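Local coordinates for protein propionate kinase (Francisella tularensis subsp. tularensis, PDB 3KHY) that probably catalyses the magnesium-dependent, reversible transfer of a phosphoryl group from ATP to a short-chain carboxylate such as acetate or propionate, at residues 315-321 with 364-370; 192-196 with 208-213; 341-346 with 357-363. All blocks are in the same frame, centred on the assembly; numbering follows the deposited sequence. Where two conformers were deposited one is given.

Contact 1: residues 315-321 with 364-370; sequences DALVFTG and NIMVIAT
Thr320 closes the ladder between strands 316-320 and 365-367, and its side chain shows how a strand end is finished. CB approaches Ile368 O to 3.2 Å; from it OG1, anti to the backbone N (chi1 -167°), reaches the same carbonyl in its plane and donates a bond of 2.7 Å to it. Beyond it CB of Thr370 packs 3.2 Å from Thr320 OG1. The hydroxyl thus takes the place that the next strand bond would have filled.

Before it the ladder is regular and parallel, carried by Leu317 N to Asn364 O, Met366 N to Leu317 O, Phe319 N to Met366 O and Ile368 N to Phe319 O. At the other end Asn364 ND2 donates to Asp315 O over 2.9 Å, a bent bond of 143°, and a water joins Asp315 O to Asn364 N.

Apolar side chains meet on both faces. On one, Ala316 CB meets the selenium of Met366 (a selenomethionine) at 3.5 Å, and Val318 CG1 lies 3.8 Å from Ile368 CG1; Val318 and Met366 touch helix 175-188 there. On the other, Ile365 CG2 sits at the edge of the Phe319 ring, 3.6 Å from CE2, with helix 328-337 covering both.

Strand 365-367 is an outer strand of the five-stranded sheet of an actin-like ATPase domain, and 316-320 lies next to it. Glu325, predicted to bind ATP, accepts a bond from Thr370 N. The chemistry implies a strand pair whose last rung passes from backbone to hydroxyl just where the chain turns toward the probable nucleotide site.

Contact 2: residues 192-196 with 208-213; sequences QKANV and TAVVDG
Antiparallel strands 196-201 and 205-211 form a hairpin in the sheet of the actin-like nucleotide-binding domain, and this contact is its open end, away from the connecting turn. Val196 and Val210 make a hydrogen-bonded pair: Val210 N donates to Val196 O at 2.8 Å, and Val196 N to Val210 O at 3.0 Å. Their side chains lie side by side, Val196 CG2 being 4.0 Å from Val210 CB, beneath helix 175-188.

Past this pair the regular pattern gives way to a side chain. Asn195, its CG turned beside the backbone N (chi1 -65°), offers OD1 to Asp212 N across 2.7 Å; the bond is nearly straight (168°), with the donor tilted from the carboxamide plane. Ala194 O then accepts from Gly213 N at 3.0 Å. Gly213 has a positive phi of 85°, and Lys193 CB lies against its N, which leaves little room for a side chain there.

Two waters join the segments beyond the last direct bonds. One bridges Lys193 N and Asp212 OD1, and the other joins Lys193 O, Asn195 ND2 and the same OD1. Asn195 therefore spends both ends of its carboxamide on the strand exit, its OD1 standing in for a backbone acceptor and its ND2 reaching Asp212 through water.

Contact 3: residues 341-346 with 357-363; sequences LGFMID and INSKNSH
The rings of Phe343 and His363 meet edge to face: the imidazole turns its edge toward one face of the phenyl, with the planes at 51° and the centroids 4.6 Å apart. His363 CD2 lies over that face, offset toward the rim and 3.5 Å from Phe343 CZ, while Leu341 CB lies in the plane of the phenyl at its edge. At the edge of the imidazole, near its plane, is Leu341 O. His363 CB leans on Phe343 CE2, and His363 N donates to Gly342 O.

Farther along, Ser362 OG, anti to the backbone N (chi1 176°), accepts from Met344 N at 2.9 Å and donates to His363 O at 2.6 Å, using a lone pair in the carbonyl plane. One hydroxyl thus relays a bond between the two backbones. Met344 O takes Ser359 N at 2.8 Å from above its carbonyl plane, and Asp346 N gives a nearly straight bond to Ile357 O (2.8 Å, 178°). Ile345 CG1 packs against that same carbonyl.

Asp346 sits at the N-cap of helix 347-351, its OD1 accepting from Lys349 N. Such irregular pairing, with a single bridge between Ile345 and Asn358, closes the surface loop carrying this short helix between helix 328-337 and strand 365-367.

The three contacts follow one sheet from its hairpin to its edge and beyond. Contact 2 closes first along the chain; contact 3 is nested inside the loop that contact 1 closes. Contacts 1 and 2, with centres about 12 Å apart, are joined where Asp315 N lies 2.8 Å from Asn195 O, a probable hydrogen bond. Contacts 1 and 3, about 13 Å between centres, meet through Ile365 O and Ile357 N at 2.8 Å, while contacts 2 and 3 stay about 9 Å apart at their nearest atoms. Contact 1 comes nearest to the predicted ATP site, the Thr320 side chain being about 3 Å from that of Glu325.

Contact 1: residues 315-321 with 364-370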
ATOM      1  N   ASP A 315     -18.241  14.566   6.798  1.00 14.57           N
ATOM      2  CA  ASP A 315     -19.011  14.825   8.020  1.00 19.78           C
ATOM      3  C   ASP A 315     -18.116  14.773   9.250  1.00 21.54           C
ATOM      4  O   ASP A 315     -18.180  15.653  10.113  1.00 20.76           O
ATOM      5  CB  ASP A 315     -20.149  13.816   8.202  1.00 19.88           C
ATOM      6  CG  ASP A 315     -21.266  13.992   7.188  1.00 24.32           C
ATOM      7  OD1 ASP A 315     -21.439  15.118   6.665  1.00 26.06           O
ATOM      8  OD2 ASP A 315     -21.970  12.993   6.927  1.00 24.59           O
ATOM      9  N   ALA A 316     -17.299  13.725   9.335  1.00 17.67           N
ATOM     10  CA  ALA A 316     -16.369  13.568  10.456  1.00 11.76           C
ATOM     11  C   ALA A 316     -15.286  12.547  10.170  1.00 11.63           C
ATOM     12  O   ALA A 316     -15.478  11.623   9.368  1.00 14.22           O
ATOM     13  CB  ALA A 316     -17.119  13.156  11.708  1.00 12.33           C
ATOM     14  N   LEU A 317     -14.154  12.719  10.837  1.00 14.96           N
ATOM     15  CA  LEU A 317     -13.186  11.642  11.016  1.00 17.53           C
ATOM     16  C   LEU A 317     -13.544  11.018  12.360  1.00 16.59           C
ATOM     17  O   LEU A 317     -13.711  11.748  13.343  1.00 15.87           O
ATOM     18  CB  LEU A 317     -11.772  12.208  11.064  1.00 14.40           C
ATOM     19  CG  LEU A 317     -10.668  11.247  11.522  1.00 16.47           C
ATOM     20  CD1 LEU A 317     -10.581  10.027  10.589  1.00 14.89           C
ATOM     21  CD2 LEU A 317      -9.335  11.983  11.577  1.00 17.16           C
ATOM     22  N   VAL A 318     -13.694   9.689  12.411  1.00 11.88           N
ATOM     23  CA  VAL A 318     -14.131   9.020  13.654  1.00 13.53           C
ATOM     24  C   VAL A 318     -13.092   8.021  14.160  1.00 12.96           C
ATOM     25  O   VAL A 318     -12.687   7.132  13.408  1.00 13.31           O
ATOM     26  CB  VAL A 318     -15.457   8.264  13.447  1.00 16.04           C
ATOM     27  CG1 VAL A 318     -15.942   7.677  14.772  1.00 14.25           C
ATOM     28  CG2 VAL A 318     -16.517   9.192  12.838  1.00 18.65           C
ATOM     29  N   PHE A 319     -12.651   8.180  15.418  1.00  9.97           N
ATOM     30  CA  PHE A 319     -11.747   7.225  16.055  1.00 14.07           C
ATOM     31  C   PHE A 319     -12.565   6.217  16.851  1.00 14.22           C
ATOM     32  O   PHE A 319     -13.524   6.584  17.534  1.00 14.11           O
ATOM     33  CB  PHE A 319     -10.796   7.929  17.045  1.00 10.50           C
ATOM     34  CG  PHE A 319      -9.760   8.807  16.394  1.00 12.94           C
ATOM     35  CD1 PHE A 319      -8.628   8.247  15.813  1.00 10.34           C
ATOM     36  CD2 PHE A 319      -9.895  10.196  16.406  1.00 10.95           C
ATOM     37  CE1 PHE A 319      -7.657   9.046  15.232  1.00 13.31           C
ATOM     38  CE2 PHE A 319      -8.921  11.008  15.820  1.00 14.88           C
ATOM     39  CZ  PHE A 319      -7.796  10.429  15.235  1.00 13.19           C
ATOM     40  N   THR A 320     -12.175   4.954  16.787  1.00 14.38           N
ATOM     41  CA  THR A 320     -12.846   3.923  17.556  1.00 10.79           C
ATOM     42  C   THR A 320     -11.850   2.790  17.825  1.00 13.52           C
ATOM     43  O   THR A 320     -10.695   2.873  17.407  1.00 13.71           O
ATOM     44  CB  THR A 320     -14.111   3.408  16.829  1.00 16.07           C
ATOM     45  OG1 THR A 320     -14.898   2.623  17.736  1.00 15.37           O
ATOM     46  CG2 THR A 320     -13.736   2.564  15.592  1.00 15.77           C
ATOM     47  N   GLY A 321     -12.285   1.760  18.543  1.00 15.14           N
ATOM     48  CA  GLY A 321     -11.405   0.665  18.918  1.00 13.62           C
ATOM     49  C   GLY A 321     -10.711   0.934  20.247  1.00 17.26           C
ATOM     50  O   GLY A 321     -10.794   2.039  20.780  1.00 16.13           O
ATOM     51  N   ASN A 364     -14.965  18.000  11.660  1.00 16.85           N
ATOM     52  CA  ASN A 364     -15.367  17.281  12.864  1.00 18.94           C
ATOM     53  C   ASN A 364     -14.453  16.103  13.101  1.00 13.47           C
ATOM     54  O   ASN A 364     -14.102  15.380  12.158  1.00 15.45           O
ATOM     55  CB  ASN A 364     -16.797  16.761  12.746  1.00 13.90           C
ATOM     56  CG  ASN A 364     -17.821  17.864  12.799  1.00 21.78           C
ATOM     57  OD1 ASN A 364     -17.615  18.874  13.472  1.00 15.51           O
ATOM     58  ND2 ASN A 364     -18.943  17.681  12.087  1.00 18.02           N
ATOM     59  N   ILE A 365     -14.085  15.899  14.364  1.00 17.11           N
ATOM     60  CA  ILE A 365     -13.310  14.742  14.773  1.00 15.66           C
ATOM     61  C   ILE A 365     -14.047  14.140  15.960  1.00 16.09           C
ATOM     62  O   ILE A 365     -14.371  14.843  16.911  1.00 13.60           O
ATOM     63  CB  ILE A 365     -11.873  15.125  15.189  1.00 13.52           C
ATOM     64  CG1 ILE A 365     -11.162  15.891  14.067  1.00 15.21           C
ATOM     65  CG2 ILE A 365     -11.077  13.865  15.593  1.00 14.16           C
ATOM     66  CD1 ILE A 365      -9.989  16.750  14.538  1.00 13.63           C
HETATM   67  N   MSE A 366     -14.330  12.844  15.897  1.00 14.61           N
HETATM   68  CA  MSE A 366     -15.197  12.222  16.883  1.00 12.11           C
HETATM   69  C   MSE A 366     -14.540  11.026  17.519  1.00 13.49           C
HETATM   70  O   MSE A 366     -13.602  10.458  16.970  1.00 13.01           O
HETATM   71  CB  MSE A 366     -16.519  11.763  16.238  1.00 15.76           C
HETATM   72  CG  MSE A 366     -17.233  12.874  15.490  1.00 20.33           C
HETATM   73 SE   MSE A 366     -18.922  12.341  14.651  1.00 25.93          SE
HETATM   74  CE  MSE A 366     -19.983  12.016  16.292  1.00 15.07           C
ATOM     75  N   VAL A 367     -15.036  10.672  18.693  1.00 14.06           N
ATOM     76  CA  VAL A 367     -14.720   9.403  19.314  1.00 15.41           C
ATOM     77  C   VAL A 367     -16.043   8.692  19.562  1.00 18.25           C
ATOM     78  O   VAL A 367     -16.921   9.219  20.246  1.00 15.55           O
ATOM     79  CB  VAL A 367     -14.000   9.579  20.655  1.00 15.13           C
ATOM     80  CG1 VAL A 367     -13.741   8.218  21.276  1.00 13.33           C
ATOM     81  CG2 VAL A 367     -12.696  10.346  20.468  1.00 17.45           C
ATOM     82  N   ILE A 368     -16.181   7.494  19.006  1.00 15.48           N
ATOM     83  CA  ILE A 368     -17.400   6.711  19.165  1.00 14.75           C
ATOM     84  C   ILE A 368     -16.994   5.297  19.549  1.00 17.91           C
ATOM     85  O   ILE A 368     -16.155   4.684  18.886  1.00 17.46           O
ATOM     86  CB  ILE A 368     -18.206   6.680  17.842  1.00 13.82           C
ATOM     87  CG1 ILE A 368     -18.610   8.099  17.433  1.00 12.59           C
ATOM     88  CG2 ILE A 368     -19.435   5.766  17.979  1.00 16.69           C
ATOM     89  CD1 ILE A 368     -19.456   8.151  16.129  1.00 18.96           C
ATOM     90  N   ALA A 369     -17.561   4.784  20.629  1.00 15.33           N
ATOM     91  CA  ALA A 369     -17.194   3.457  21.109  1.00 16.02           C
ATOM     92  C   ALA A 369     -17.779   2.414  20.177  1.00 15.08           C
ATOM     93  O   ALA A 369     -18.948   2.491  19.815  1.00 15.49           O
ATOM     94  CB  ALA A 369     -17.707   3.245  22.534  1.00 19.82           C
ATOM     95  N   THR A 370     -16.979   1.441  19.775  1.00 13.92           N
ATOM     96  CA  THR A 370     -17.524   0.385  18.932  1.00 18.87           C
ATOM     97  C   THR A 370     -18.140  -0.706  19.816  1.00 23.92           C
ATOM     98  O   THR A 370     -17.832  -0.805  21.004  1.00 18.03           O
ATOM     99  CB  THR A 370     -16.479  -0.188  17.948  1.00 15.86           C
ATOM    100  OG1 THR A 370     -17.131  -1.045  17.004  1.00 17.34           O
ATOM    101  CG2 THR A 370     -15.406  -0.982  18.667  1.00 16.27           C
TER
HETATM  102  O   HOH W   1     -16.633  18.212   9.264  1.00 22.31           O

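Contact 2: residues 192-196 with 208-213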
ATOM      1  N   GLN A 192     -29.060  12.482   7.097  1.00 42.97           N
ATOM      2  CA  GLN A 192     -28.731  11.409   6.154  1.00 40.15           C
ATOM      3  C   GLN A 192     -27.797  10.369   6.777  1.00 35.34           C
ATOM      4  O   GLN A 192     -27.377  10.519   7.926  1.00 35.93           O
ATOM      5  CB  GLN A 192     -28.075  11.995   4.898  1.00 49.76           C
ATOM      6  CG  GLN A 192     -28.972  12.931   4.085  1.00 61.62           C
ATOM      7  CD  GLN A 192     -29.220  14.267   4.767  1.00 71.18           C
ATOM      8  OE1 GLN A 192     -30.369  14.650   5.007  1.00 72.21           O
ATOM      9  NE2 GLN A 192     -28.144  14.985   5.080  1.00 75.43           N
ATOM     10  N   LYS A 193     -27.468   9.320   6.021  1.00 30.20           N
ATOM     11  CA  LYS A 193     -26.448   8.364   6.462  1.00 28.10           C
ATOM     12  C   LYS A 193     -25.091   9.068   6.503  1.00 31.02           C
ATOM     13  O   LYS A 193     -24.922  10.139   5.920  1.00 31.04           O
ATOM     14  CB  LYS A 193     -26.387   7.140   5.541  1.00 26.82           C
ATOM     15  CG  LYS A 193     -27.632   6.254   5.586  1.00 29.54           C
ATOM     16  CD  LYS A 193     -28.114   6.064   7.016  1.00 41.30           C
ATOM     17  CE  LYS A 193     -29.384   5.218   7.080  1.00 44.52           C
ATOM     18  NZ  LYS A 193     -30.067   5.372   8.403  1.00 43.44           N
ATOM     19  N   ALA A 194     -24.124   8.462   7.177  1.00 24.02           N
ATOM     20  CA  ALA A 194     -22.866   9.141   7.454  1.00 25.67           C
ATOM     21  C   ALA A 194     -21.924   9.220   6.254  1.00 19.06           C
ATOM     22  O   ALA A 194     -21.824   8.285   5.451  1.00 21.27           O
ATOM     23  CB  ALA A 194     -22.165   8.487   8.646  1.00 29.15           C
ATOM     24  N   ASN A 195     -21.252  10.358   6.131  1.00 19.11           N
ATOM     25  CA  ASN A 195     -20.132  10.486   5.213  1.00 19.10           C
ATOM     26  C   ASN A 195     -18.903  10.675   6.078  1.00 18.73           C
ATOM     27  O   ASN A 195     -18.542  11.801   6.441  1.00 15.29           O
ATOM     28  CB  ASN A 195     -20.322  11.673   4.276  1.00 17.41           C
ATOM     29  CG  ASN A 195     -21.508  11.490   3.351  1.00 22.17           C
ATOM     30  OD1 ASN A 195     -21.564  10.543   2.570  1.00 20.30           O
ATOM     31  ND2 ASN A 195     -22.471  12.391   3.448  1.00 29.81           N
ATOM     32  N   VAL A 196     -18.284   9.563   6.439  1.00 16.10           N
ATOM     33  CA  VAL A 196     -17.261   9.599   7.472  1.00 14.98           C
ATOM     34  C   VAL A 196     -16.079   8.724   7.116  1.00 13.64           C
ATOM     35  O   VAL A 196     -16.181   7.795   6.309  1.00 16.48           O
ATOM     36  CB  VAL A 196     -17.812   9.171   8.853  1.00 15.51           C
ATOM     37  CG1 VAL A 196     -18.790  10.215   9.399  1.00 18.70           C
ATOM     38  CG2 VAL A 196     -18.464   7.777   8.797  1.00 14.52           C
ATOM     39  N   THR A 208     -11.569   3.101   7.163  1.00 10.56           N
ATOM     40  CA  THR A 208     -12.550   2.899   6.108  1.00 14.87           C
ATOM     41  C   THR A 208     -13.163   4.215   5.681  1.00 16.26           C
ATOM     42  O   THR A 208     -13.452   5.069   6.520  1.00 13.92           O
ATOM     43  CB  THR A 208     -13.659   1.956   6.583  1.00 14.42           C
ATOM     44  OG1 THR A 208     -13.086   0.666   6.852  1.00 14.09           O
ATOM     45  CG2 THR A 208     -14.764   1.821   5.530  1.00 15.59           C
ATOM     46  N   ALA A 209     -13.345   4.375   4.370  1.00 12.08           N
ATOM     47  CA  ALA A 209     -14.071   5.520   3.836  1.00 13.29           C
ATOM     48  C   ALA A 209     -15.525   5.111   3.617  1.00 13.03           C
ATOM     49  O   ALA A 209     -15.819   4.232   2.805  1.00 16.50           O
ATOM     50  CB  ALA A 209     -13.442   5.993   2.507  1.00 11.06           C
ATOM     51  N   VAL A 210     -16.423   5.765   4.337  1.00 11.53           N
ATOM     52  CA  VAL A 210     -17.853   5.466   4.284  1.00 10.73           C
ATOM     53  C   VAL A 210     -18.606   6.627   3.630  1.00 13.32           C
ATOM     54  O   VAL A 210     -18.596   7.753   4.130  1.00 14.68           O
ATOM     55  CB  VAL A 210     -18.404   5.200   5.684  1.00 13.58           C
ATOM     56  CG1 VAL A 210     -19.930   5.021   5.648  1.00 12.90           C
ATOM     57  CG2 VAL A 210     -17.722   3.962   6.294  1.00 16.39           C
ATOM     58  N   VAL A 211     -19.237   6.353   2.494  1.00 11.64           N
ATOM     59  CA  VAL A 211     -19.970   7.379   1.756  1.00 13.57           C
ATOM     60  C   VAL A 211     -21.449   7.013   1.746  1.00 17.85           C
ATOM     61  O   VAL A 211     -21.818   5.895   1.390  1.00 21.22           O
ATOM     62  CB  VAL A 211     -19.442   7.516   0.313  1.00 17.55           C
ATOM     63  CG1 VAL A 211     -20.257   8.534  -0.464  1.00 23.35           C
ATOM     64  CG2 VAL A 211     -17.959   7.924   0.336  1.00 18.89           C
ATOM     65  N   ASP A 212     -22.280   7.948   2.179  1.00 18.02           N
ATOM     66  CA  ASP A 212     -23.714   7.694   2.349  1.00 20.13           C
ATOM     67  C   ASP A 212     -23.981   6.345   3.028  1.00 18.78           C
ATOM     68  O   ASP A 212     -24.867   5.594   2.613  1.00 23.83           O
ATOM     69  CB  ASP A 212     -24.459   7.765   1.008  1.00 21.01           C
ATOM     70  CG  ASP A 212     -25.960   8.017   1.188  1.00 28.89           C
ATOM     71  OD1 ASP A 212     -26.337   8.661   2.191  1.00 34.44           O
ATOM     72  OD2 ASP A 212     -26.759   7.587   0.331  1.00 23.70           O
ATOM     73  N   GLY A 213     -23.204   6.040   4.066  1.00 16.34           N
ATOM     74  CA  GLY A 213     -23.425   4.843   4.852  1.00 19.48           C
ATOM     75  C   GLY A 213     -22.786   3.570   4.321  1.00 16.23           C
ATOM     76  O   GLY A 213     -22.839   2.541   4.995  1.00 18.63           O
TER
HETATM   77  O   HOH W   2     -28.722   9.037   3.491  1.00 23.46           O
HETATM   78  O   HOH W   3     -25.292  11.176   2.949  1.00 40.14           O

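Contact 3: residues 341-346 with 357-363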
ATOM      1  N   LEU A 341      -4.521  19.676   6.379  1.00 15.88           N
ATOM      2  CA  LEU A 341      -5.798  19.308   5.783  1.00 18.03           C
ATOM      3  C   LEU A 341      -7.003  19.863   6.548  1.00 20.23           C
ATOM      4  O   LEU A 341      -8.128  19.415   6.334  1.00 21.33           O
ATOM      5  CB  LEU A 341      -5.932  17.786   5.690  1.00 18.30           C
ATOM      6  CG  LEU A 341      -5.325  17.068   4.483  1.00 30.24           C
ATOM      7  CD1 LEU A 341      -3.845  17.333   4.394  1.00 34.13           C
ATOM      8  CD2 LEU A 341      -5.595  15.573   4.570  1.00 25.04           C
ATOM      9  N   GLY A 342      -6.775  20.817   7.441  1.00 19.31           N
ATOM     10  CA  GLY A 342      -7.884  21.450   8.135  1.00 21.79           C
ATOM     11  C   GLY A 342      -8.459  20.657   9.303  1.00 21.70           C
ATOM     12  O   GLY A 342      -9.649  20.770   9.591  1.00 18.06           O
ATOM     13  N   PHE A 343      -7.623  19.852   9.963  1.00 18.32           N
ATOM     14  CA  PHE A 343      -7.992  19.173  11.206  1.00 16.45           C
ATOM     15  C   PHE A 343      -7.259  19.816  12.373  1.00 20.73           C
ATOM     16  O   PHE A 343      -6.052  20.060  12.301  1.00 15.69           O
ATOM     17  CB  PHE A 343      -7.618  17.676  11.166  1.00 15.41           C
ATOM     18  CG  PHE A 343      -8.388  16.875  10.142  1.00 16.16           C
ATOM     19  CD1 PHE A 343      -7.929  16.767   8.839  1.00 11.99           C
ATOM     20  CD2 PHE A 343      -9.563  16.224  10.492  1.00 17.23           C
ATOM     21  CE1 PHE A 343      -8.631  16.026   7.887  1.00 15.96           C
ATOM     22  CE2 PHE A 343     -10.278  15.492   9.548  1.00 14.14           C
ATOM     23  CZ  PHE A 343      -9.808  15.387   8.246  1.00 16.95           C
HETATM   24  N   MSE A 344      -7.982  20.071  13.459  1.00 16.45           N
HETATM   25  CA  MSE A 344      -7.384  20.656  14.661  1.00 14.61           C
HETATM   26  C   MSE A 344      -8.098  20.112  15.870  1.00 17.15           C
HETATM   27  O   MSE A 344      -9.330  20.121  15.918  1.00 13.28           O
HETATM   28  CB  MSE A 344      -7.538  22.178  14.667  1.00 16.65           C
HETATM   29  CG  MSE A 344      -6.909  22.864  13.462  1.00 29.91           C
HETATM   30 SE   MSE A 344      -4.960  22.886  13.614  1.00 65.30          SE
HETATM   31  CE  MSE A 344      -4.815  23.478  15.475  1.00 43.93           C
ATOM     32  N   ILE A 345      -7.328  19.688  16.864  1.00 18.61           N
ATOM     33  CA  ILE A 345      -7.903  19.052  18.034  1.00 18.40           C
ATOM     34  C   ILE A 345      -8.141  20.076  19.131  1.00 22.36           C
ATOM     35  O   ILE A 345      -7.456  21.097  19.189  1.00 23.93           O
ATOM     36  CB  ILE A 345      -6.972  17.938  18.547  1.00 21.23           C
ATOM     37  CG1 ILE A 345      -7.791  16.724  19.009  1.00 26.06           C
ATOM     38  CG2 ILE A 345      -6.015  18.480  19.610  1.00 22.58           C
ATOM     39  CD1 ILE A 345      -6.978  15.478  19.192  1.00 23.59           C
ATOM     40  N   ASP A 346      -9.138  19.819  19.977  1.00 17.21           N
ATOM     41  CA  ASP A 346      -9.331  20.593  21.204  1.00 17.71           C
ATOM     42  C   ASP A 346      -8.817  19.735  22.352  1.00 18.33           C
ATOM     43  O   ASP A 346      -9.316  18.628  22.589  1.00 12.89           O
ATOM     44  CB  ASP A 346     -10.810  20.926  21.423  1.00 19.12           C
ATOM     45  CG  ASP A 346     -11.053  21.675  22.729  1.00 26.07           C
ATOM     46  OD1 ASP A 346     -10.947  21.053  23.811  1.00 23.58           O
ATOM     47  OD2 ASP A 346     -11.344  22.890  22.675  1.00 33.11           O
ATOM     48  N   ILE A 357     -14.126  16.014  19.414  1.00 13.23           N
ATOM     49  CA  ILE A 357     -12.847  16.457  19.998  1.00 15.52           C
ATOM     50  C   ILE A 357     -12.096  17.470  19.137  1.00 18.66           C
ATOM     51  O   ILE A 357     -10.941  17.793  19.420  1.00 18.48           O
ATOM     52  CB  ILE A 357     -11.905  15.276  20.316  1.00 16.62           C
ATOM     53  CG1 ILE A 357     -11.558  14.500  19.038  1.00 16.62           C
ATOM     54  CG2 ILE A 357     -12.544  14.358  21.362  1.00 16.09           C
ATOM     55  CD1 ILE A 357     -10.605  13.298  19.271  1.00 14.80           C
ATOM     56  N   ASN A 358     -12.750  17.969  18.094  1.00 16.18           N
ATOM     57  CA  ASN A 358     -12.142  18.980  17.241  1.00 11.48           C
ATOM     58  C   ASN A 358     -12.302  20.364  17.820  1.00 18.84           C
ATOM     59  O   ASN A 358     -13.214  20.627  18.608  1.00 15.99           O
ATOM     60  CB  ASN A 358     -12.777  18.974  15.843  1.00 11.91           C
ATOM     61  CG  ASN A 358     -14.286  19.068  15.896  1.00 16.29           C
ATOM     62  OD1 ASN A 358     -14.965  18.084  16.180  1.00 14.52           O
ATOM     63  ND2 ASN A 358     -14.821  20.256  15.623  1.00 17.07           N
ATOM     64  N   SER A 359     -11.413  21.266  17.441  0.60 17.52           N
ATOM     65  CA  SER A 359     -11.565  22.656  17.850  0.60 20.15           C
ATOM     66  C   SER A 359     -12.477  23.380  16.862  0.60 23.93           C
ATOM     67  O   SER A 359     -13.066  22.765  15.973  0.60 21.10           O
ATOM     68  CB  SER A 359     -10.207  23.356  17.922  0.60 20.46           C
ATOM     69  OG  SER A 359      -9.643  23.491  16.629  0.60 25.68           O
ATOM     70  N   LYS A 360     -12.578  24.693  17.024  1.00 23.26           N
ATOM     71  CA  LYS A 360     -13.468  25.515  16.224  1.00 21.34           C
ATOM     72  C   LYS A 360     -13.198  25.493  14.712  1.00 26.16           C
ATOM     73  O   LYS A 360     -14.116  25.362  13.906  1.00 29.63           O
ATOM     74  CB  LYS A 360     -13.394  26.960  16.737  1.00 27.83           C
ATOM     75  CG  LYS A 360     -14.161  27.972  15.907  1.00 38.29           C
ATOM     76  CD  LYS A 360     -13.959  29.379  16.466  1.00 47.15           C
ATOM     77  CE  LYS A 360     -15.247  29.948  17.027  1.00 56.04           C
ATOM     78  NZ  LYS A 360     -16.297  30.103  15.980  1.00 58.46           N
ATOM     79  N   ASN A 361     -11.948  25.645  14.313  1.00 20.80           N
ATOM     80  CA  ASN A 361     -11.676  25.712  12.880  1.00 30.64           C
ATOM     81  C   ASN A 361     -11.126  24.379  12.392  1.00 32.43           C
ATOM     82  O   ASN A 361      -9.913  24.200  12.255  1.00 32.89           O
ATOM     83  CB  ASN A 361     -10.722  26.860  12.547  1.00 40.49           C
ATOM     84  CG  ASN A 361     -11.348  28.231  12.778  1.00 50.67           C
ATOM     85  OD1 ASN A 361     -12.515  28.468  12.452  1.00 49.35           O
ATOM     86  ND2 ASN A 361     -10.565  29.141  13.340  1.00 55.80           N
ATOM     87  N   SER A 362     -12.029  23.437  12.152  1.00 23.18           N
ATOM     88  CA  SER A 362     -11.620  22.066  11.887  1.00 17.95           C
ATOM     89  C   SER A 362     -12.773  21.266  11.342  1.00 19.51           C
ATOM     90  O   SER A 362     -13.925  21.540  11.662  1.00 16.64           O
ATOM     91  CB  SER A 362     -11.136  21.403  13.186  1.00 17.42           C
ATOM     92  OG  SER A 362     -10.808  20.030  12.967  1.00 15.63           O
ATOM     93  N   HIS A 363     -12.460  20.283  10.507  1.00 18.11           N
ATOM     94  CA  HIS A 363     -13.381  19.187  10.258  1.00 16.38           C
ATOM     95  C   HIS A 363     -13.777  18.590  11.596  1.00 17.39           C
ATOM     96  O   HIS A 363     -13.005  18.642  12.555  1.00 14.15           O
ATOM     97  CB  HIS A 363     -12.699  18.092   9.443  1.00 13.48           C
ATOM     98  CG  HIS A 363     -12.293  18.524   8.066  1.00 19.49           C
ATOM     99  ND1 HIS A 363     -13.198  18.963   7.127  1.00 22.79           N
ATOM    100  CD2 HIS A 363     -11.076  18.582   7.474  1.00 21.85           C
ATOM    101  CE1 HIS A 363     -12.558  19.266   6.010  1.00 27.36           C
ATOM    102  NE2 HIS A 363     -11.268  19.048   6.199  1.00 21.64           N
TER